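Local coordinates for microcin B17-processing protein McbB (Escherichia coli str. K-12 substr. MG1655, PDB 6GRH), which is needed to process the inactive microcin B17 precursor McbA into the active peptide antibiotic, at residues D151-I156 with C192-I197; R199-E204 with Y225-P230. All coordinates share one frame; numbering follows the deposited sequence.

Interaction 1 of 2, residues D151-I156 with C192-I197; sequences DIVKRI and CHFCHI. With ZN (zinc ion), chain F.
Helix segment 151-156 and the first turn of helix 193-204 run nearly antiparallel, at 154° with axes 11.7 Å apart, and V153 and H193 face each other at their closest CA atoms. V153 bridges the gap by splitting its methyls. CG2 sits over one face of the H193 imidazole, 4.2 Å from the ring centroid, a CH-pi contact, while CG1, held anti to the backbone N (chi1 -180°), meets H193 CD2 at 3.8 Å and reaches F194 CE2 at 3.9 Å. The F194 ring comes from the opposite direction; H193 CD2 lies 3.7 Å above its plane near the rim, and the backbone N of K154 stands at its edge. Both imidazole nitrogens of H193 are engaged outside the pair, ND1 with D181 and NE2 with Y148, which should fix the ring's rotation under the valine. Behind this apolar seam, C192 occupies the N-cap position and its carbonyl O accepts a nearly straight bond from H196 ND1 (2.9 Å, 172°). C192 SG and C195 SG each bind zinc, and C290 and C292 complete the set: a four-cysteine zinc site whose CxxC half straddles the start of a helix.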
loop_
_atom_site.group_PDB
_atom_site.type_symbol
_atom_site.label_atom_id
_atom_site.label_comp_id
_atom_site.label_asym_id
_atom_site.label_seq_id
_atom_site.Cartn_x
_atom_site.Cartn_y
_atom_site.Cartn_z
ATOM N N ASP B 151 1.819 -6.698 28.818
ATOM C CA ASP B 151 1.092 -6.726 30.094
ATOM C C ASP B 151 0.853 -5.349 30.723
ATOM O O ASP B 151 -0.151 -5.156 31.389
ATOM C CB ASP B 151 1.807 -7.609 31.137
ATOM C CG ASP B 151 1.568 -9.097 30.932
ATOM O OD1 ASP B 151 0.757 -9.495 30.064
ATOM O OD2 ASP B 151 2.190 -9.887 31.667
ATOM N N ILE B 152 1.778 -4.408 30.523
ATOM C CA ILE B 152 1.615 -3.049 31.064
ATOM C C ILE B 152 0.449 -2.356 30.370
ATOM O O ILE B 152 -0.396 -1.760 31.008
ATOM C CB ILE B 152 2.883 -2.219 30.887
ATOM C CG1 ILE B 152 4.030 -2.850 31.702
ATOM C CG2 ILE B 152 2.619 -0.782 31.289
ATOM C CD1 ILE B 152 5.395 -2.287 31.387
ATOM N N VAL B 153 0.392 -2.469 29.044
ATOM C CA VAL B 153 -0.707 -1.894 28.284
ATOM C C VAL B 153 -2.017 -2.548 28.698
ATOM O O VAL B 153 -3.024 -1.862 28.871
ATOM C CB VAL B 153 -0.489 -2.015 26.756
ATOM C CG1 VAL B 153 -1.660 -1.399 25.990
ATOM C CG2 VAL B 153 0.805 -1.333 26.354
ATOM N N LYS B 154 -2.002 -3.863 28.875
ATOM C CA LYS B 154 -3.200 -4.591 29.249
ATOM C C LYS B 154 -3.735 -4.164 30.627
ATOM O O LYS B 154 -4.939 -4.003 30.791
ATOM C CB LYS B 154 -2.901 -6.088 29.217
ATOM C CG LYS B 154 -4.039 -7.015 29.565
ATOM C CD LYS B 154 -3.564 -8.452 29.317
ATOM C CE LYS B 154 -4.562 -9.477 29.797
ATOM N NZ LYS B 154 -5.576 -9.699 28.726
ATOM N N ARG B 155 -2.833 -3.971 31.583
ATOM C CA ARG B 155 -3.201 -3.459 32.911
ATOM C C ARG B 155 -3.884 -2.073 32.835
ATOM O O ARG B 155 -4.903 -1.840 33.486
ATOM C CB ARG B 155 -1.955 -3.366 33.792
ATOM C CG ARG B 155 -2.186 -2.774 35.182
ATOM C CD ARG B 155 -0.880 -2.304 35.791
ATOM N NE ARG B 155 -1.063 -1.512 37.016
ATOM C CZ ARG B 155 -0.139 -0.709 37.547
ATOM N NH1 ARG B 155 1.058 -0.564 36.974
ATOM N NH2 ARG B 155 -0.412 -0.030 38.663
ATOM N N ILE B 156 -3.304 -1.161 32.056
ATOM C CA ILE B 156 -3.845 0.194 31.914
ATOM C C ILE B 156 -5.234 0.174 31.238
ATOM O O ILE B 156 -6.184 0.872 31.671
ATOM C CB ILE B 156 -2.842 1.131 31.170
ATOM C CG1 ILE B 156 -1.536 1.308 31.963
ATOM C CG2 ILE B 156 -3.459 2.494 30.903
ATOM C CD1 ILE B 156 -1.718 1.825 33.386
ATOM N N CYS B 192 -7.034 0.022 18.971
ATOM C CA CYS B 192 -6.249 0.049 20.167
ATOM C C CYS B 192 -4.769 -0.205 19.883
ATOM O O CYS B 192 -4.370 -0.379 18.744
ATOM C CB CYS B 192 -6.829 -0.981 21.131
ATOM S SG CYS B 192 -6.277 -2.679 20.850
ATOM N N HIS B 193 -3.957 -0.161 20.925
ATOM C CA HIS B 193 -2.536 -0.470 20.814
ATOM C C HIS B 193 -2.212 -1.799 20.121
ATOM O O HIS B 193 -1.282 -1.884 19.319
ATOM C CB HIS B 193 -1.924 -0.555 22.182
ATOM C CG HIS B 193 -0.545 -1.102 22.176
ATOM N ND1 HIS B 193 0.514 -0.423 21.624
ATOM C CD2 HIS B 193 -0.047 -2.263 22.667
ATOM C CE1 HIS B 193 1.610 -1.152 21.767
ATOM N NE2 HIS B 193 1.301 -2.269 22.402
ATOM N N PHE B 194 -2.961 -2.837 20.458
ATOM C CA PHE B 194 -2.681 -4.182 19.928
ATOM C C PHE B 194 -2.968 -4.228 18.419
ATOM O O PHE B 194 -2.234 -4.862 17.658
ATOM C CB PHE B 194 -3.381 -5.251 20.778
ATOM C CG PHE B 194 -2.854 -5.295 22.176
ATOM C CD1 PHE B 194 -1.567 -5.775 22.422
ATOM C CD2 PHE B 194 -3.572 -4.743 23.226
ATOM C CE1 PHE B 194 -1.027 -5.736 23.691
ATOM C CE2 PHE B 194 -3.054 -4.730 24.516
ATOM C CZ PHE B 194 -1.779 -5.217 24.749
ATOM N N CYS B 195 -3.971 -3.465 17.976
ATOM C CA CYS B 195 -4.194 -3.264 16.558
ATOM C C CYS B 195 -2.968 -2.667 15.854
ATOM O O CYS B 195 -2.646 -3.066 14.723
ATOM C CB CYS B 195 -5.441 -2.412 16.302
ATOM S SG CYS B 195 -6.988 -3.212 16.753
ATOM N N HIS B 196 -2.293 -1.732 16.524
ATOM C CA HIS B 196 -1.114 -1.056 15.994
ATOM C C HIS B 196 0.109 -1.956 15.962
ATOM O O HIS B 196 0.771 -2.113 14.883
ATOM C CB HIS B 196 -0.815 0.238 16.770
ATOM C CG HIS B 196 -1.748 1.345 16.427
ATOM N ND1 HIS B 196 -3.014 1.442 16.956
ATOM C CD2 HIS B 196 -1.631 2.359 15.533
ATOM C CE1 HIS B 196 -3.620 2.498 16.443
ATOM N NE2 HIS B 196 -2.805 3.065 15.570
ATOM N N ILE B 197 0.415 -2.561 17.102
ATOM C CA ILE B 197 1.657 -3.313 17.242
ATOM C C ILE B 197 1.668 -4.540 16.306
ATOM O O ILE B 197 2.698 -4.876 15.743
ATOM C CB ILE B 197 1.917 -3.684 18.713
ATOM C CG1 ILE B 197 3.399 -3.979 18.940
ATOM C CG2 ILE B 197 1.062 -4.854 19.143
ATOM C CD1 ILE B 197 3.803 -3.773 20.375
HETATM ZN ZN ZN F . -7.417 -3.565 19.025
#

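Interaction 2 of 2, residues R199-E204 with Y225-P230; sequences RWLSRE and YQMTLP. With SO4 (sulfate ion), chain G.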
loop_
_atom_site.group_PDB
_atom_site.type_symbol
_atom_site.label_atom_id
_atom_site.label_comp_id
_atom_site.label_asym_id
_atom_site.label_seq_id
_atom_site.Cartn_x
_atom_site.Cartn_y
_atom_site.Cartn_z
ATOM N N ARG B 199 0.066 -4.591 13.328
ATOM C CA ARG B 199 0.348 -3.990 12.017
ATOM C C ARG B 199 1.868 -3.809 11.810
ATOM O O ARG B 199 2.386 -4.190 10.745
ATOM C CB ARG B 199 -0.400 -2.672 11.841
ATOM C CG ARG B 199 -0.260 -2.014 10.472
ATOM C CD ARG B 199 -1.094 -2.718 9.435
ATOM N NE ARG B 199 -0.964 -2.116 8.111
ATOM C CZ ARG B 199 -0.040 -2.426 7.192
ATOM N NH1 ARG B 199 0.926 -3.332 7.408
ATOM N NH2 ARG B 199 -0.077 -1.791 6.028
ATOM N N TRP B 200 2.582 -3.289 12.805
ATOM C CA TRP B 200 4.031 -3.058 12.659
ATOM C C TRP B 200 4.830 -4.367 12.672
ATOM O O TRP B 200 5.781 -4.522 11.887
ATOM C CB TRP B 200 4.596 -2.105 13.720
ATOM C CG TRP B 200 3.810 -0.827 13.953
ATOM C CD1 TRP B 200 3.579 -0.242 15.158
ATOM C CD2 TRP B 200 3.153 -0.001 12.978
ATOM N NE1 TRP B 200 2.828 0.879 15.002
ATOM C CE2 TRP B 200 2.558 1.064 13.679
ATOM C CE3 TRP B 200 3.021 -0.051 11.577
ATOM C CZ2 TRP B 200 1.835 2.074 13.045
ATOM C CZ3 TRP B 200 2.290 0.952 10.938
ATOM C CH2 TRP B 200 1.703 1.997 11.675
ATOM N N LEU B 201 4.452 -5.315 13.535
ATOM C CA LEU B 201 5.142 -6.613 13.560
ATOM C C LEU B 201 5.006 -7.396 12.235
ATOM O O LEU B 201 5.987 -8.007 11.787
ATOM C CB LEU B 201 4.730 -7.461 14.759
ATOM C CG LEU B 201 5.157 -6.865 16.103
ATOM C CD1 LEU B 201 4.597 -7.704 17.228
ATOM C CD2 LEU B 201 6.653 -6.729 16.270
ATOM N N SER B 202 3.820 -7.338 11.630
ATOM C CA SER B 202 3.556 -7.889 10.304
ATOM C C SER B 202 4.420 -7.249 9.221
ATOM O O SER B 202 5.067 -7.957 8.454
ATOM C CB SER B 202 2.069 -7.726 9.937
ATOM O OG SER B 202 1.761 -6.412 9.460
ATOM N N ARG B 203 4.422 -5.919 9.164
ATOM C CA ARG B 203 5.258 -5.171 8.197
ATOM C C ARG B 203 6.749 -5.495 8.343
ATOM O O ARG B 203 7.461 -5.529 7.335
ATOM C CB ARG B 203 5.028 -3.657 8.286
ATOM C CG ARG B 203 6.032 -2.799 7.495
ATOM C CD ARG B 203 5.659 -1.320 7.498
ATOM N NE ARG B 203 4.400 -1.103 6.772
ATOM C CZ ARG B 203 3.567 -0.079 6.953
ATOM N NH1 ARG B 203 3.821 0.875 7.850
ATOM N NH2 ARG B 203 2.446 -0.011 6.232
ATOM N N GLU B 204 7.225 -5.739 9.567
ATOM C CA GLU B 204 8.660 -6.071 9.781
ATOM C C GLU B 204 9.073 -7.494 9.384
ATOM O O GLU B 204 10.276 -7.786 9.277
ATOM C CB GLU B 204 9.080 -5.826 11.232
ATOM C CG GLU B 204 8.856 -4.397 11.706
ATOM C CD GLU B 204 9.907 -3.391 11.276
ATOM O OE1 GLU B 204 10.768 -3.691 10.421
ATOM O OE2 GLU B 204 9.861 -2.277 11.829
ATOM N N TYR B 225 -0.962 -14.503 25.164
ATOM C CA TYR B 225 -0.567 -13.351 24.365
ATOM C C TYR B 225 0.278 -12.459 25.223
ATOM O O TYR B 225 -0.233 -11.808 26.143
ATOM C CB TYR B 225 -1.781 -12.563 23.826
ATOM C CG TYR B 225 -1.396 -11.466 22.839
ATOM C CD1 TYR B 225 -1.025 -10.210 23.280
ATOM C CD2 TYR B 225 -1.395 -11.700 21.458
ATOM C CE1 TYR B 225 -0.665 -9.204 22.388
ATOM C CE2 TYR B 225 -1.037 -10.697 20.551
ATOM C CZ TYR B 225 -0.686 -9.441 21.026
ATOM O OH TYR B 225 -0.309 -8.425 20.157
ATOM N N GLN B 226 1.580 -12.458 24.966
ATOM C CA GLN B 226 2.459 -11.527 25.653
ATOM C C GLN B 226 3.737 -11.330 24.870
ATOM O O GLN B 226 4.191 -12.250 24.163
ATOM C CB GLN B 226 2.742 -11.961 27.101
ATOM C CG GLN B 226 3.938 -12.883 27.340
ATOM C CD GLN B 226 3.870 -13.556 28.704
ATOM O OE1 GLN B 226 3.808 -14.788 28.798
ATOM N NE2 GLN B 226 3.849 -12.750 29.767
ATOM N N MET B 227 4.312 -10.133 24.989
ATOM C CA MET B 227 5.570 -9.855 24.322
ATOM C C MET B 227 6.301 -8.614 24.787
ATOM O O MET B 227 5.723 -7.687 25.359
ATOM C CB MET B 227 5.322 -9.708 22.838
ATOM C CG MET B 227 4.125 -8.838 22.540
ATOM S SD MET B 227 4.373 -8.248 20.891
ATOM C CE MET B 227 2.887 -7.262 20.713
ATOM N N THR B 228 7.591 -8.641 24.485
ATOM C CA THR B 228 8.476 -7.507 24.570
ATOM C C THR B 228 8.861 -7.170 23.129
ATOM O O THR B 228 8.496 -7.907 22.203
ATOM C CB THR B 228 9.720 -7.880 25.382
ATOM O OG1 THR B 228 10.364 -8.982 24.746
ATOM C CG2 THR B 228 9.330 -8.280 26.817
ATOM N N LEU B 229 9.600 -6.082 22.936
ATOM C CA LEU B 229 9.946 -5.619 21.588
ATOM C C LEU B 229 11.423 -5.282 21.501
ATOM O O LEU B 229 11.913 -4.542 22.348
ATOM C CB LEU B 229 9.157 -4.363 21.238
ATOM C CG LEU B 229 7.640 -4.462 21.186
ATOM C CD1 LEU B 229 7.023 -3.078 21.008
ATOM C CD2 LEU B 229 7.177 -5.422 20.094
ATOM N N PRO B 230 12.130 -5.801 20.475
ATOM C CA PRO B 230 13.501 -5.360 20.283
ATOM C C PRO B 230 13.560 -3.871 19.819
ATOM O O PRO B 230 12.659 -3.386 19.107
ATOM C CB PRO B 230 14.041 -6.330 19.215
ATOM C CG PRO B 230 12.847 -6.708 18.426
ATOM C CD PRO B 230 11.668 -6.671 19.371
HETATM S S SO4 G . 2.786 -3.377 4.279
HETATM O O1 SO4 G . 4.160 -2.866 4.071
HETATM O O2 SO4 G . 2.428 -4.384 3.255
HETATM O O3 SO4 G . 2.737 -4.040 5.602
HETATM O O4 SO4 G . 1.857 -2.237 4.189
#
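Helix 193-204, which starts at the zinc-binding CxxC motif, is flanked on its C-terminal half by the irregular segment 225-230, part of the loop between helices 215-220 and 236-254. The contact is small and apolar, and L201 carries the helix side of it. With CG anti to the carbonyl carbon (chi1 -66°), L201 forks toward the loop. Its CD1 meets the thioether of M227 tip to tip, 3.7 Å from M227 SD, and its CD2 touches L229 CD2 at 4.1 Å, the two leucines crossing at a slant. M227 and L229 also pack on I197, one turn back along the helix, and the backbone of M227 is hydrogen-bonded to S150 at the start of helix 150-160, so the loop touches both that helix and helix 193-204. Another side of helix 193-204 is polar. There R199 and R203, one turn apart, hold a sulfate ion, probably from the crystallisation liquor, between the edges of their guanidinium groups, with the sulfur in both planes. R203 is bent at chi3 and gives NE to O1 (3.2 Å) and NH2 to O4 (3.1 Å); its NH1 makes a salt bridge with E282. Shared by both arginines, O4 takes two bonds, and the anion probably offsets the closeness of the two NH2 groups. Within the helix, R199 O accepts from R203 N. R199 itself grips the sulfate with two nearly straight bonds of 2.7 Å, NH1 to O3 at 173° and NH2 to O4 at 174°.

How the interactions relate
Both interactions are built on helix 193-204: interaction 1 uses its first turn, interaction 2 its C-terminal half, and their centres lie 11 Å apart on the same side of the chain's centre. They follow in series, 151-156 with 192-197 closing before 199-204 meets 225-230. F194, which meets V153 in interaction 1, also lies against Y225; I197 sits on the helix between the two contacts. F194 thus links helix 150-160, which packs on strands 139-144 and 167-174 of the mixed sheet, to the loop, while L201 holds the loop further along the same helix. The zinc site, completed near the C-terminus, ties the start of the shared helix to the chain's end.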